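Deoxyribodipyrimidine photo-lyase (Oryza sativa Japonica Group, PDB 3UMV) repairs ultraviolet-damaged DNA, using light and a bound FAD to split cyclobutane pyrimidine dimers back into separate pyrimidines. Local coordinates at residues 57-62 / 132-137; 69-74 / 210-215; 179-184 / 332-337; 200-205 / 295-300; 248-253 / 291-296. All coordinates share one frame; numbering follows the deposited sequence.

Contact 1 of 5, residues 57-62 / 132-137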
# COMPACT_ATOMS: atom_id res chain seq x y z
N LEU A 57 -5.06 11.52 15.07
CA LEU A 57 -6.18 12.31 15.61
C LEU A 57 -6.78 11.65 16.84
O LEU A 57 -7.07 12.32 17.84
CB LEU A 57 -7.26 12.51 14.54
CG LEU A 57 -6.94 13.54 13.45
CD1 LEU A 57 -7.89 13.41 12.27
CD2 LEU A 57 -7.01 14.94 14.04
N HIS A 58 -6.96 10.34 16.78
CA HIS A 58 -7.48 9.59 17.92
C HIS A 58 -6.54 9.69 19.12
O HIS A 58 -6.98 9.95 20.24
CB HIS A 58 -7.72 8.13 17.55
CG HIS A 58 -8.36 7.34 18.65
ND1 HIS A 58 -7.77 6.23 19.22
CD2 HIS A 58 -9.53 7.52 19.31
CE1 HIS A 58 -8.55 5.75 20.17
NE2 HIS A 58 -9.63 6.52 20.24
N ALA A 59 -5.25 9.50 18.89
CA ALA A 59 -4.26 9.60 19.96
C ALA A 59 -4.31 10.99 20.59
O ALA A 59 -4.38 11.12 21.80
CB ALA A 59 -2.85 9.26 19.45
N ALA A 60 -4.28 12.03 19.75
CA ALA A 60 -4.32 13.41 20.22
C ALA A 60 -5.59 13.67 21.00
O ALA A 60 -5.57 14.37 22.00
CB ALA A 60 -4.22 14.39 19.05
N GLY A 61 -6.70 13.11 20.54
CA GLY A 61 -7.96 13.29 21.24
C GLY A 61 -7.95 12.64 22.61
O GLY A 61 -8.55 13.16 23.56
N LEU A 62 -7.28 11.50 22.73
CA LEU A 62 -7.17 10.81 24.01
C LEU A 62 -6.28 11.61 24.94
O LEU A 62 -6.58 11.78 26.13
CB LEU A 62 -6.60 9.39 23.83
CG LEU A 62 -7.48 8.34 23.14
CD1 LEU A 62 -6.76 7.00 23.07
CD2 LEU A 62 -8.82 8.20 23.83
N THR A 132 -1.92 4.94 27.09
CA THR A 132 -2.48 4.30 25.91
C THR A 132 -1.48 4.21 24.75
O THR A 132 -0.75 5.15 24.48
CB THR A 132 -3.74 5.05 25.42
OG1 THR A 132 -4.64 5.22 26.52
CG2 THR A 132 -4.44 4.26 24.31
N LEU A 133 -1.48 3.05 24.09
CA LEU A 133 -0.79 2.89 22.82
C LEU A 133 -1.83 2.84 21.72
O LEU A 133 -2.78 2.06 21.80
CB LEU A 133 0.02 1.59 22.82
CG LEU A 133 0.64 1.15 21.49
CD1 LEU A 133 1.78 2.06 21.10
CD2 LEU A 133 1.14 -0.29 21.59
N VAL A 134 -1.67 3.67 20.69
CA VAL A 134 -2.57 3.63 19.54
C VAL A 134 -1.81 3.12 18.33
O VAL A 134 -0.76 3.65 18.00
CB VAL A 134 -3.13 5.03 19.21
CG1 VAL A 134 -4.06 4.95 17.98
CG2 VAL A 134 -3.85 5.61 20.43
N ALA A 135 -2.33 2.10 17.66
CA ALA A 135 -1.68 1.64 16.43
C ALA A 135 -2.58 1.91 15.23
O ALA A 135 -3.79 2.02 15.38
CB ALA A 135 -1.34 0.16 16.52
N ASP A 136 -1.98 2.02 14.04
CA ASP A 136 -2.76 2.05 12.81
C ASP A 136 -2.96 0.62 12.28
O ASP A 136 -2.60 -0.35 12.95
CB ASP A 136 -2.20 3.05 11.75
CG ASP A 136 -0.70 2.85 11.43
OD1 ASP A 136 0.01 3.86 11.20
OD2 ASP A 136 -0.25 1.69 11.36
N PHE A 137 -3.58 0.50 11.11
CA PHE A 137 -4.02 -0.81 10.63
C PHE A 137 -3.46 -1.24 9.29
O PHE A 137 -3.47 -0.48 8.32
CB PHE A 137 -5.55 -0.88 10.50
CG PHE A 137 -6.02 -2.09 9.74
CD1 PHE A 137 -6.33 -1.99 8.39
CD2 PHE A 137 -6.08 -3.33 10.35
CE1 PHE A 137 -6.74 -3.12 7.67
CE2 PHE A 137 -6.48 -4.47 9.64
CZ PHE A 137 -6.80 -4.35 8.29
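Both methyls of Val-134 carry this contact. Val-134 CG2 lies 3.9 Å from Ala-59 CB, while Val-134 CG1 comes up to the rim of the His-58 ring, near its plane, 4.1 Å from ND1. Farther along, Leu-62 crosses Thr-132 at about a right angle, and its CD1 rests 3.8 Å from Thr-132 CG2. The torsions account for these meetings: CG of His-58 stands anti to its backbone N (chi1 -175°), and Thr-132 likewise turns CG2 anti to N, so that its methyl is what meets the leucine. Leu-62 CG also sits 4.0 Å above one face of the His-58 ring, one helical turn away, which steadies the imidazole from within the helix. Behind these groups, helix 57-62 runs nearly antiparallel to strand 132-135, at 164° with axes 8.9 Å apart, the packing of helix on sheet expected of the Rossmann-like alpha/beta domain of photolyases. Strands 40-44 and 162-166 flank the strand and extend the surface under the helix; His-164 adds a ring against His-58. The chemistry is almost wholly apolar, and since His-58 ND1 is buried here without a polar partner in the model, a neutral imidazole is probably favoured.

Contact 2 of 5, residues 69-74 / 210-215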
# COMPACT_ATOMS: atom_id res chain seq x y z
N PRO A 69 0.50 14.22 27.71
CA PRO A 69 1.30 14.51 26.52
C PRO A 69 1.16 13.44 25.44
O PRO A 69 0.69 12.33 25.72
CB PRO A 69 2.73 14.53 27.06
CG PRO A 69 2.69 13.64 28.23
CD PRO A 69 1.33 13.82 28.86
N LEU A 70 1.58 13.79 24.23
CA LEU A 70 1.39 12.97 23.04
C LEU A 70 2.72 12.79 22.31
O LEU A 70 3.45 13.76 22.10
CB LEU A 70 0.41 13.65 22.09
CG LEU A 70 0.18 12.99 20.72
CD1 LEU A 70 -0.49 11.64 20.87
CD2 LEU A 70 -0.64 13.88 19.82
N ALA A 71 3.02 11.55 21.92
CA ALA A 71 4.24 11.25 21.16
C ALA A 71 3.94 10.32 19.99
O ALA A 71 2.98 9.55 20.04
CB ALA A 71 5.28 10.63 22.05
N VAL A 72 4.75 10.42 18.94
CA VAL A 72 4.68 9.49 17.81
C VAL A 72 5.93 8.62 17.84
O VAL A 72 7.03 9.10 18.13
CB VAL A 72 4.62 10.25 16.46
CG1 VAL A 72 4.66 9.25 15.30
CG2 VAL A 72 3.40 11.14 16.39
N ALA A 73 5.76 7.33 17.56
CA ALA A 73 6.89 6.41 17.48
C ALA A 73 6.81 5.59 16.20
O ALA A 73 5.74 5.13 15.83
CB ALA A 73 6.93 5.48 18.70
N PHE A 74 7.95 5.43 15.52
CA PHE A 74 8.00 4.61 14.31
C PHE A 74 9.06 3.53 14.48
O PHE A 74 10.20 3.83 14.83
CB PHE A 74 8.34 5.45 13.08
CG PHE A 74 8.30 4.67 11.80
CD1 PHE A 74 7.14 4.62 11.05
CD2 PHE A 74 9.41 3.95 11.37
CE1 PHE A 74 7.10 3.89 9.88
CE2 PHE A 74 9.37 3.22 10.20
CZ PHE A 74 8.22 3.18 9.45
N VAL A 210 -1.02 19.17 25.93
CA VAL A 210 -0.02 19.79 26.80
C VAL A 210 1.37 19.49 26.25
O VAL A 210 1.58 18.47 25.59
CB VAL A 210 -0.14 19.32 28.27
CG1 VAL A 210 -1.54 19.58 28.79
CG2 VAL A 210 0.21 17.85 28.40
N PRO A 211 2.34 20.37 26.52
CA PRO A 211 3.68 20.17 25.95
C PRO A 211 4.35 18.90 26.46
O PRO A 211 4.02 18.39 27.53
CB PRO A 211 4.45 21.41 26.43
CG PRO A 211 3.68 21.91 27.60
CD PRO A 211 2.26 21.60 27.32
N TRP A 212 5.30 18.39 25.68
CA TRP A 212 6.00 17.18 26.04
C TRP A 212 7.11 17.45 27.04
O TRP A 212 8.01 18.26 26.78
CB TRP A 212 6.57 16.50 24.80
CG TRP A 212 7.24 15.20 25.10
CD1 TRP A 212 8.56 15.00 25.36
CD2 TRP A 212 6.61 13.91 25.15
NE1 TRP A 212 8.80 13.66 25.57
CE2 TRP A 212 7.62 12.97 25.45
CE3 TRP A 212 5.30 13.46 24.98
CZ2 TRP A 212 7.36 11.61 25.58
CZ3 TRP A 212 5.05 12.11 25.10
CH2 TRP A 212 6.07 11.20 25.40
N ASP A 213 7.04 16.77 28.18
CA ASP A 213 8.01 16.99 29.24
C ASP A 213 8.61 15.68 29.73
O ASP A 213 9.12 15.60 30.85
CB ASP A 213 7.32 17.71 30.41
CG ASP A 213 6.32 16.83 31.14
OD1 ASP A 213 6.18 16.99 32.37
OD2 ASP A 213 5.67 15.98 30.49
N ARG A 214 8.56 14.64 28.90
CA ARG A 214 9.09 13.34 29.29
C ARG A 214 10.41 13.06 28.58
O ARG A 214 11.10 13.98 28.14
CB ARG A 214 8.08 12.23 29.00
CG ARG A 214 6.70 12.45 29.59
CD ARG A 214 6.73 12.61 31.10
NE ARG A 214 5.41 12.93 31.63
CZ ARG A 214 4.50 12.02 31.97
NH1 ARG A 214 4.78 10.72 31.84
NH2 ARG A 214 3.32 12.40 32.43
N GLU A 215 10.75 11.78 28.46
CA GLU A 215 11.95 11.36 27.75
C GLU A 215 11.96 11.95 26.35
O GLU A 215 10.97 11.86 25.62
CB GLU A 215 12.04 9.84 27.69
CG GLU A 215 13.03 9.31 26.66
CD GLU A 215 13.16 7.79 26.67
OE1 GLU A 215 13.29 7.19 25.58
OE2 GLU A 215 13.14 7.20 27.77
O HOH W 1 2.84 16.39 24.19
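Trp-212 CG stands anti to its backbone N (chi1 -177°), and chi2 of -93° swings the six-membered part of the indole onto the start of strand 70-74 and Pro-69 before it. Trp-212 CZ3 lies 3.4 Å from Ala-71 CB, and Trp-212 CE3 is 3.5 Å from Pro-69 CB, the proline and indole crossing at about a right angle. Arg-214 CB sits 3.3 Å above one face of the Trp-212 indole, toward its rim, and Trp-212 NE1 donates to Glu-215 O at 2.8 Å, the nitrogen standing above that carbonyl plane. Together these fix the ring's rotation from its own segment. An alanine in place of Trp-212 removes the packing on Pro-69 and Ala-71 and the bond to Glu-215, and would probably leave 210-215 less firmly seated. Pro-69 is shared more widely: its N is 3.7 Å from Val-210 CG2, and its CG lies over one face of the Arg-214 guanidinium, whose NE forms a salt bridge with Asp-213 OD2, its hydrogen bond being weak. A water joins the backbones, accepting from Leu-70 N at 2.9 Å and donating to Val-210 O. The site marks the start of strand 70-75, between strands 40-44 and 111-114 in the parallel part of the sheet of the Rossmann-like alpha/beta domain; Leu-70 turns from the loop to pack on helix 54-66, while Trp-212 also touches Pro-110 and Leu-128.

Contact 3 of 5, residues 179-184 / 332-337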
# COMPACT_ATOMS: atom_id res chain seq x y z
N ALA A 179 -18.39 -7.76 6.87
CA ALA A 179 -18.07 -8.71 7.92
C ALA A 179 -17.37 -9.94 7.34
O ALA A 179 -16.99 -10.85 8.08
CB ALA A 179 -19.34 -9.12 8.67
N LYS A 180 -17.21 -9.97 6.02
CA LYS A 180 -16.59 -11.14 5.39
C LYS A 180 -15.80 -10.76 4.14
O LYS A 180 -15.91 -9.64 3.65
CB LYS A 180 -17.65 -12.19 5.06
CG LYS A 180 -18.67 -11.77 4.02
CD LYS A 180 -19.54 -12.95 3.62
CE LYS A 180 -20.13 -12.76 2.23
NZ LYS A 180 -20.75 -11.43 2.07
N MET A 181 -14.99 -11.69 3.64
CA MET A 181 -14.30 -11.46 2.38
C MET A 181 -15.34 -11.43 1.26
O MET A 181 -16.19 -12.32 1.17
CB MET A 181 -13.22 -12.53 2.12
CG MET A 181 -13.74 -13.90 1.78
SD MET A 181 -12.41 -15.07 1.35
CE MET A 181 -12.13 -15.81 2.95
N GLU A 182 -15.31 -10.39 0.44
CA GLU A 182 -16.30 -10.24 -0.62
C GLU A 182 -15.86 -10.89 -1.93
O GLU A 182 -14.67 -10.94 -2.23
CB GLU A 182 -16.58 -8.75 -0.84
CG GLU A 182 -17.33 -8.09 0.30
CD GLU A 182 -18.71 -8.64 0.47
OE1 GLU A 182 -19.17 -8.73 1.63
OE2 GLU A 182 -19.34 -8.95 -0.56
N TYR A 183 -16.82 -11.37 -2.71
CA TYR A 183 -16.50 -12.01 -3.98
C TYR A 183 -15.83 -11.06 -5.00
O TYR A 183 -14.87 -11.44 -5.68
CB TYR A 183 -17.73 -12.67 -4.61
CG TYR A 183 -17.38 -13.36 -5.89
CD1 TYR A 183 -17.52 -12.71 -7.12
CD2 TYR A 183 -16.84 -14.64 -5.88
CE1 TYR A 183 -17.16 -13.34 -8.29
CE2 TYR A 183 -16.47 -15.27 -7.05
CZ TYR A 183 -16.62 -14.62 -8.25
OH TYR A 183 -16.25 -15.25 -9.42
N SER A 184 -16.33 -9.84 -5.08
CA SER A 184 -15.88 -8.91 -6.11
C SER A 184 -16.12 -7.44 -5.77
O SER A 184 -16.72 -7.11 -4.73
CB SER A 184 -16.59 -9.21 -7.42
OG SER A 184 -17.97 -8.91 -7.29
N TYR A 332 -7.44 -9.01 4.87
CA TYR A 332 -7.85 -9.03 6.27
C TYR A 332 -8.60 -10.32 6.63
O TYR A 332 -8.38 -10.88 7.69
CB TYR A 332 -8.70 -7.79 6.58
CG TYR A 332 -9.20 -7.74 8.01
CD1 TYR A 332 -8.34 -7.40 9.05
CD2 TYR A 332 -10.53 -8.01 8.31
CE1 TYR A 332 -8.78 -7.35 10.35
CE2 TYR A 332 -10.98 -7.95 9.62
CZ TYR A 332 -10.10 -7.62 10.63
OH TYR A 332 -10.52 -7.56 11.94
N TYR A 333 -9.46 -10.80 5.72
CA TYR A 333 -10.31 -11.95 6.01
C TYR A 333 -9.78 -13.28 5.48
O TYR A 333 -10.23 -14.34 5.93
CB TYR A 333 -11.75 -11.75 5.50
CG TYR A 333 -12.56 -10.76 6.30
CD1 TYR A 333 -12.88 -11.02 7.63
CD2 TYR A 333 -13.00 -9.57 5.74
CE1 TYR A 333 -13.63 -10.11 8.37
CE2 TYR A 333 -13.75 -8.66 6.48
CZ TYR A 333 -14.05 -8.94 7.80
OH TYR A 333 -14.79 -8.05 8.54
N GLN A 334 -8.87 -13.22 4.51
CA GLN A 334 -8.27 -14.42 3.93
C GLN A 334 -6.79 -14.51 4.33
O GLN A 334 -5.93 -13.86 3.71
CB GLN A 334 -8.44 -14.40 2.40
CG GLN A 334 -7.78 -15.58 1.64
CD GLN A 334 -8.10 -16.95 2.25
OE1 GLN A 334 -7.36 -17.44 3.11
NE2 GLN A 334 -9.19 -17.57 1.79
N PRO A 335 -6.49 -15.30 5.37
CA PRO A 335 -5.11 -15.42 5.87
C PRO A 335 -4.13 -15.90 4.82
O PRO A 335 -2.95 -15.56 4.90
CB PRO A 335 -5.23 -16.48 6.98
CG PRO A 335 -6.62 -16.38 7.44
CD PRO A 335 -7.43 -16.08 6.20
N GLN A 336 -4.60 -16.68 3.85
CA GLN A 336 -3.75 -17.20 2.78
C GLN A 336 -3.90 -16.37 1.51
O GLN A 336 -4.16 -16.89 0.41
CB GLN A 336 -4.05 -18.68 2.53
CG GLN A 336 -3.59 -19.56 3.68
CD GLN A 336 -4.08 -20.99 3.56
OE1 GLN A 336 -3.34 -21.89 3.14
NE2 GLN A 336 -5.34 -21.21 3.90
N TYR A 337 -3.69 -15.07 1.66
CA TYR A 337 -3.98 -14.12 0.58
C TYR A 337 -2.90 -14.10 -0.50
O TYR A 337 -3.08 -13.47 -1.53
CB TYR A 337 -4.18 -12.71 1.15
CG TYR A 337 -3.03 -12.22 2.01
CD1 TYR A 337 -1.81 -11.86 1.44
CD2 TYR A 337 -3.17 -12.12 3.39
CE1 TYR A 337 -0.75 -11.42 2.22
CE2 TYR A 337 -2.11 -11.68 4.18
CZ TYR A 337 -0.92 -11.34 3.60
OH TYR A 337 0.10 -10.89 4.39
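The C-terminal end of helix 310-333, a long helix of the mainly helical part of the photolyase fold, packs here against the irregular connection between helices 174-177 and 185-193. Its tight part is the Tyr-333 ring, sandwiched between Lys-180 CA, 3.8 Å above the centre of one face, and Tyr-332 CD2, 3.5 Å above the opposite face. With chi1 at -73°, CG lies anti to the carbonyl carbon and the ring runs along the loop backbone, Tyr-333 CD2 reaching 3.4 Å from Lys-180 C. Tyr-333 OH ends 3.4 Å from Ala-179 CA and is hydrogen-bonded to Ser-178 O. A serine in place of Tyr-333 removes the ring packing and the bond to Ser-178, and would probably loosen the loop from the helix end. Asn-329, one turn back, grips the same loop at Lys-180 O and Glu-182 N. The solvent side is looser: Lys-180 and Ala-179 are exposed, their CB atoms directed away from the helix, and NZ of Lys-180 turns back to a salt bridge with Glu-182 OE1, which Lys-191 also pairs with. Gln-334 spends its OE1 on Gln-336 N, on a carbonyl lone pair. The bend of Met-181 at chi3 (93°) then sets CE 3.6 Å from Gln-334 NE2.

Contact 4 of 5, residues 200-205 / 295-300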
# COMPACT_ATOMS: atom_id res chain seq x y z
N LEU A 200 -16.96 9.27 4.25
CA LEU A 200 -16.21 10.18 3.38
C LEU A 200 -16.48 11.63 3.79
O LEU A 200 -17.25 12.34 3.16
CB LEU A 200 -16.54 9.96 1.91
CG LEU A 200 -15.71 10.77 0.93
CD1 LEU A 200 -14.22 10.63 1.21
CD2 LEU A 200 -16.02 10.32 -0.50
N VAL A 201 -15.81 12.04 4.87
CA VAL A 201 -16.03 13.31 5.53
C VAL A 201 -14.69 14.00 5.74
O VAL A 201 -13.63 13.39 5.61
CB VAL A 201 -16.71 13.11 6.91
CG1 VAL A 201 -17.99 12.33 6.73
CG2 VAL A 201 -15.79 12.37 7.87
N GLU A 202 -14.72 15.29 6.06
CA GLU A 202 -13.49 16.03 6.25
C GLU A 202 -12.78 15.63 7.53
O GLU A 202 -13.39 15.05 8.44
CB GLU A 202 -13.76 17.55 6.25
CG GLU A 202 -13.47 18.23 4.89
CD GLU A 202 -11.99 18.16 4.48
OE1 GLU A 202 -11.66 18.55 3.34
OE2 GLU A 202 -11.15 17.71 5.31
N PHE A 203 -11.50 15.95 7.60
CA PHE A 203 -10.68 15.72 8.78
C PHE A 203 -10.59 16.99 9.63
O PHE A 203 -10.33 18.07 9.10
CB PHE A 203 -9.25 15.38 8.37
CG PHE A 203 -9.07 14.01 7.76
CD1 PHE A 203 -9.25 13.80 6.40
CD2 PHE A 203 -8.70 12.94 8.56
CE1 PHE A 203 -9.06 12.54 5.85
CE2 PHE A 203 -8.52 11.68 8.02
CZ PHE A 203 -8.69 11.47 6.66
N PRO A 204 -10.77 16.87 10.95
CA PRO A 204 -10.53 18.04 11.80
C PRO A 204 -9.03 18.23 12.00
O PRO A 204 -8.24 17.36 11.61
CB PRO A 204 -11.19 17.64 13.12
CG PRO A 204 -11.05 16.16 13.17
CD PRO A 204 -11.12 15.67 11.73
N GLU A 205 -8.64 19.36 12.58
CA GLU A 205 -7.25 19.59 12.95
C GLU A 205 -6.95 18.86 14.25
O GLU A 205 -7.86 18.58 15.04
CB GLU A 205 -6.98 21.09 13.13
CG GLU A 205 -7.06 21.91 11.86
CD GLU A 205 -5.93 21.60 10.89
OE1 GLU A 205 -6.09 21.87 9.68
OE2 GLU A 205 -4.87 21.10 11.34
N ALA A 295 -5.91 8.24 1.56
CA ALA A 295 -6.81 7.91 0.44
C ALA A 295 -8.12 8.69 0.57
O ALA A 295 -8.72 9.06 -0.43
CB ALA A 295 -7.09 6.43 0.38
N GLN A 296 -8.57 8.89 1.81
CA GLN A 296 -9.75 9.69 2.12
C GLN A 296 -9.55 11.14 1.65
O GLN A 296 -10.45 11.72 1.03
CB GLN A 296 -10.07 9.61 3.62
CG GLN A 296 -11.32 10.36 4.06
CD GLN A 296 -11.81 9.90 5.42
OE1 GLN A 296 -11.46 8.82 5.91
NE2 GLN A 296 -12.62 10.73 6.05
N ARG A 297 -8.38 11.71 1.93
CA ARG A 297 -8.04 13.02 1.35
C ARG A 297 -8.18 13.04 -0.17
O ARG A 297 -8.73 13.99 -0.74
CB ARG A 297 -6.60 13.42 1.73
CG ARG A 297 -6.09 14.64 0.96
CD ARG A 297 -7.04 15.82 1.14
NE ARG A 297 -7.26 16.13 2.54
CZ ARG A 297 -8.26 16.86 3.01
NH1 ARG A 297 -8.36 17.07 4.32
NH2 ARG A 297 -9.17 17.38 2.18
N CYS A 298 -7.67 12.01 -0.85
CA CYS A 298 -7.73 11.96 -2.31
C CYS A 298 -9.19 11.88 -2.77
O CYS A 298 -9.58 12.54 -3.75
CB CYS A 298 -6.94 10.76 -2.84
SG CYS A 298 -5.17 10.87 -2.58
N ALA A 299 -9.98 11.07 -2.07
CA ALA A 299 -11.41 10.94 -2.37
C ALA A 299 -12.18 12.25 -2.15
O ALA A 299 -13.01 12.62 -2.98
CB ALA A 299 -12.02 9.83 -1.53
N LEU A 300 -11.91 12.94 -1.05
CA LEU A 300 -12.56 14.22 -0.76
C LEU A 300 -12.29 15.25 -1.85
O LEU A 300 -13.18 16.00 -2.25
CB LEU A 300 -12.09 14.78 0.58
CG LEU A 300 -12.56 14.04 1.82
CD1 LEU A 300 -11.70 14.42 3.01
CD2 LEU A 300 -14.04 14.31 2.09
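Segment 200-205, an irregular chain leaving helix 196-199, passes beside the first turns of helix 295-305, with the CA atoms of Leu-200 and Gln-296 6.6 Å apart at their nearest. Gln-296, its CG anti to the backbone N (chi1 -178°) and its chain extended beyond, reaches the loop and donates through NE2 to Val-201 O at 2.9 Å. The bond meets a carbonyl lone pair and lies in the amide plane; OE1 of the same amide takes the indole N-H of Trp-54. Phe-203 crosses the stem of Gln-296 obliquely, its CE1 3.6 Å from Gln-296 CG and its plane 38° from the amide. The next residue, Arg-297, bends at chi2 and chi3 and grips Glu-202 end-on. Arg-297 NH2 gives Glu-202 OE1 a bond of 3.0 Å at 165°, and Arg-297 NH1 gives Glu-202 OE2 a second of the same length; both oxygens use their syn lone pairs. OE2 keeps its anti lone pair for Phe-203 N, so the carboxylate is tied to its own backbone as well. Leu-300 CD1 lies over one guanidinium face and also meets Val-201 O at 3.4 Å. On the buried side, Leu-200 CD1 inserts 3.6 Å from Ala-299 CB, which packs in turn on Val-321 of helix 310-333. Asp-52 pairs with Arg-297 NE and Glu-301 with NH2. Ringed by three carboxylates, the guanidinium is likely to stay charged, and its bidentate bridge, with the amide bond, pins the linker to the mainly helical FAD-binding part through directional bonds as well as packing.

Contact 5 of 5, residues 248-253 / 291-296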
# COMPACT_ATOMS: atom_id res chain seq x y z
N ALA A 248 5.23 16.44 -1.21
CA ALA A 248 5.27 16.03 -2.61
C ALA A 248 4.00 15.29 -3.01
O ALA A 248 3.59 15.34 -4.18
CB ALA A 248 6.50 15.17 -2.89
N ALA A 249 3.39 14.59 -2.06
CA ALA A 249 2.18 13.81 -2.34
C ALA A 249 0.99 14.71 -2.67
O ALA A 249 0.24 14.47 -3.61
CB ALA A 249 1.84 12.87 -1.16
N ILE A 250 0.82 15.75 -1.87
CA ILE A 250 -0.27 16.69 -2.10
C ILE A 250 -0.05 17.42 -3.41
O ILE A 250 -1.00 17.68 -4.14
CB ILE A 250 -0.42 17.67 -0.92
CG1 ILE A 250 -0.77 16.88 0.34
CG2 ILE A 250 -1.49 18.71 -1.21
CD1 ILE A 250 -0.48 17.62 1.63
N GLU A 251 1.21 17.73 -3.73
CA GLU A 251 1.53 18.35 -5.01
C GLU A 251 1.15 17.43 -6.19
O GLU A 251 0.68 17.92 -7.22
CB GLU A 251 3.02 18.74 -5.06
CG GLU A 251 3.47 19.39 -6.37
CD GLU A 251 3.00 20.84 -6.51
OE1 GLU A 251 3.04 21.36 -7.65
OE2 GLU A 251 2.61 21.45 -5.50
N ALA A 252 1.36 16.12 -6.03
CA ALA A 252 0.99 15.16 -7.07
C ALA A 252 -0.52 15.10 -7.27
O ALA A 252 -1.02 14.93 -8.38
CB ALA A 252 1.52 13.77 -6.73
N LEU A 253 -1.26 15.24 -6.17
CA LEU A 253 -2.71 15.26 -6.23
C LEU A 253 -3.25 16.60 -6.73
O LEU A 253 -4.09 16.62 -7.63
CB LEU A 253 -3.31 14.95 -4.86
CG LEU A 253 -4.84 14.90 -4.80
CD1 LEU A 253 -5.35 13.64 -5.47
CD2 LEU A 253 -5.34 14.98 -3.36
N GLY A 291 1.42 5.70 2.88
CA GLY A 291 0.55 6.57 3.65
C GLY A 291 1.03 8.01 3.73
O GLY A 291 0.67 8.73 4.67
N HIS A 292 1.81 8.46 2.74
CA HIS A 292 2.22 9.87 2.68
C HIS A 292 1.02 10.77 2.42
O HIS A 292 1.04 11.97 2.74
CB HIS A 292 3.23 10.12 1.56
CG HIS A 292 4.54 9.43 1.75
ND1 HIS A 292 5.00 8.99 2.98
CD2 HIS A 292 5.50 9.12 0.85
CE1 HIS A 292 6.17 8.41 2.82
NE2 HIS A 292 6.51 8.50 1.55
N ILE A 293 -0.01 10.19 1.84
CA ILE A 293 -1.25 10.91 1.61
C ILE A 293 -2.40 9.99 1.93
O ILE A 293 -2.34 8.78 1.68
CB ILE A 293 -1.38 11.45 0.16
CG1 ILE A 293 -2.48 12.50 0.08
CG2 ILE A 293 -1.62 10.32 -0.82
CD1 ILE A 293 -2.47 13.29 -1.22
N SER A 294 -3.42 10.55 2.55
CA SER A 294 -4.61 9.80 2.94
C SER A 294 -5.46 9.48 1.70
O SER A 294 -5.71 10.36 0.87
CB SER A 294 -5.41 10.67 3.92
OG SER A 294 -6.77 10.26 3.97
N ALA A 295 -5.91 8.24 1.56
CA ALA A 295 -6.81 7.91 0.44
C ALA A 295 -8.12 8.69 0.57
O ALA A 295 -8.72 9.06 -0.43
CB ALA A 295 -7.09 6.43 0.38
N GLN A 296 -8.57 8.89 1.81
CA GLN A 296 -9.75 9.69 2.12
C GLN A 296 -9.55 11.14 1.65
O GLN A 296 -10.45 11.72 1.03
CB GLN A 296 -10.07 9.61 3.62
CG GLN A 296 -11.32 10.36 4.06
CD GLN A 296 -11.81 9.90 5.42
OE1 GLN A 296 -11.46 8.82 5.91
NE2 GLN A 296 -12.62 10.73 6.05
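Ile-293 faces helix 248-253 from an extended backbone, and the way its branches are turned organises the contact. CG1 stands anti to the backbone N (chi1 -165°) and chi2 of 168° straightens the chain, so that CD1 is carried along the helix while CB stays over Ala-249. CB of Ile-293 and CB of Ala-249 are 3.8 Å apart, and the small alanine lets the backbones approach to 6.0 Å between the CA atoms of the same two residues. Beyond it, Ile-293 CD1 lies 3.8 Å from the carbonyl oxygen of Ala-249. Ile-293 CD1 also comes 4.0 Å from Leu-253 CD2, where the two side chains cross at about a right angle. Leu-253 CG is anti to its own N (chi1 -178°), directing the branch across the isoleucine tip. Ile-293 CD1 passes 4.1 Å from Ile-250 CA. His-292 contributes only its root: CB is 4.1 Å from Ala-249 CB, while CG, anti to the carbonyl carbon, takes the imidazole elsewhere, to a weak bond from ND1 to Gln-48 O. Cys-298 of helix 295-305 touches both Ile-293 and Leu-253, and Leu-288 adds a further apolar neighbour. The pairing is therefore buried and apolar, centred on Ile-293. Gly-291, with positive phi, closes helix 285-290 in a Schellman motif, and Ser-294 is the N-cap of helix 295-305, its OG bonded to Arg-297 N. Helix end, short extended link and new helix start together make a corner of the helical FAD-binding region, with the Ile-293 side chain about 8 Å from the bound FAD.

Contacts 1 and 5 are buried and apolar, contacts 2 and 4 partly buried, and contact 3 lies at the surface. Contacts 1 and 2 belong to one sheet and meet where Ala-59 and Ala-60 of helix 54-66 receive Leu-70. Contacts 4 and 5 share Ala-295 and Gln-296; contact 4 combines polar bonds and packing on helix 295-305 itself, while contact 5 is aliphatic packing on the link that leads into it. Leu-57 against Phe-203 joins contact 1 to contact 4, bridging the alpha/beta and helical parts. Contact 3, reached from contact 1 through Phe-137 and Tyr-332, relies on ring-on-backbone packing, whereas contact 2 adds a water between backbones.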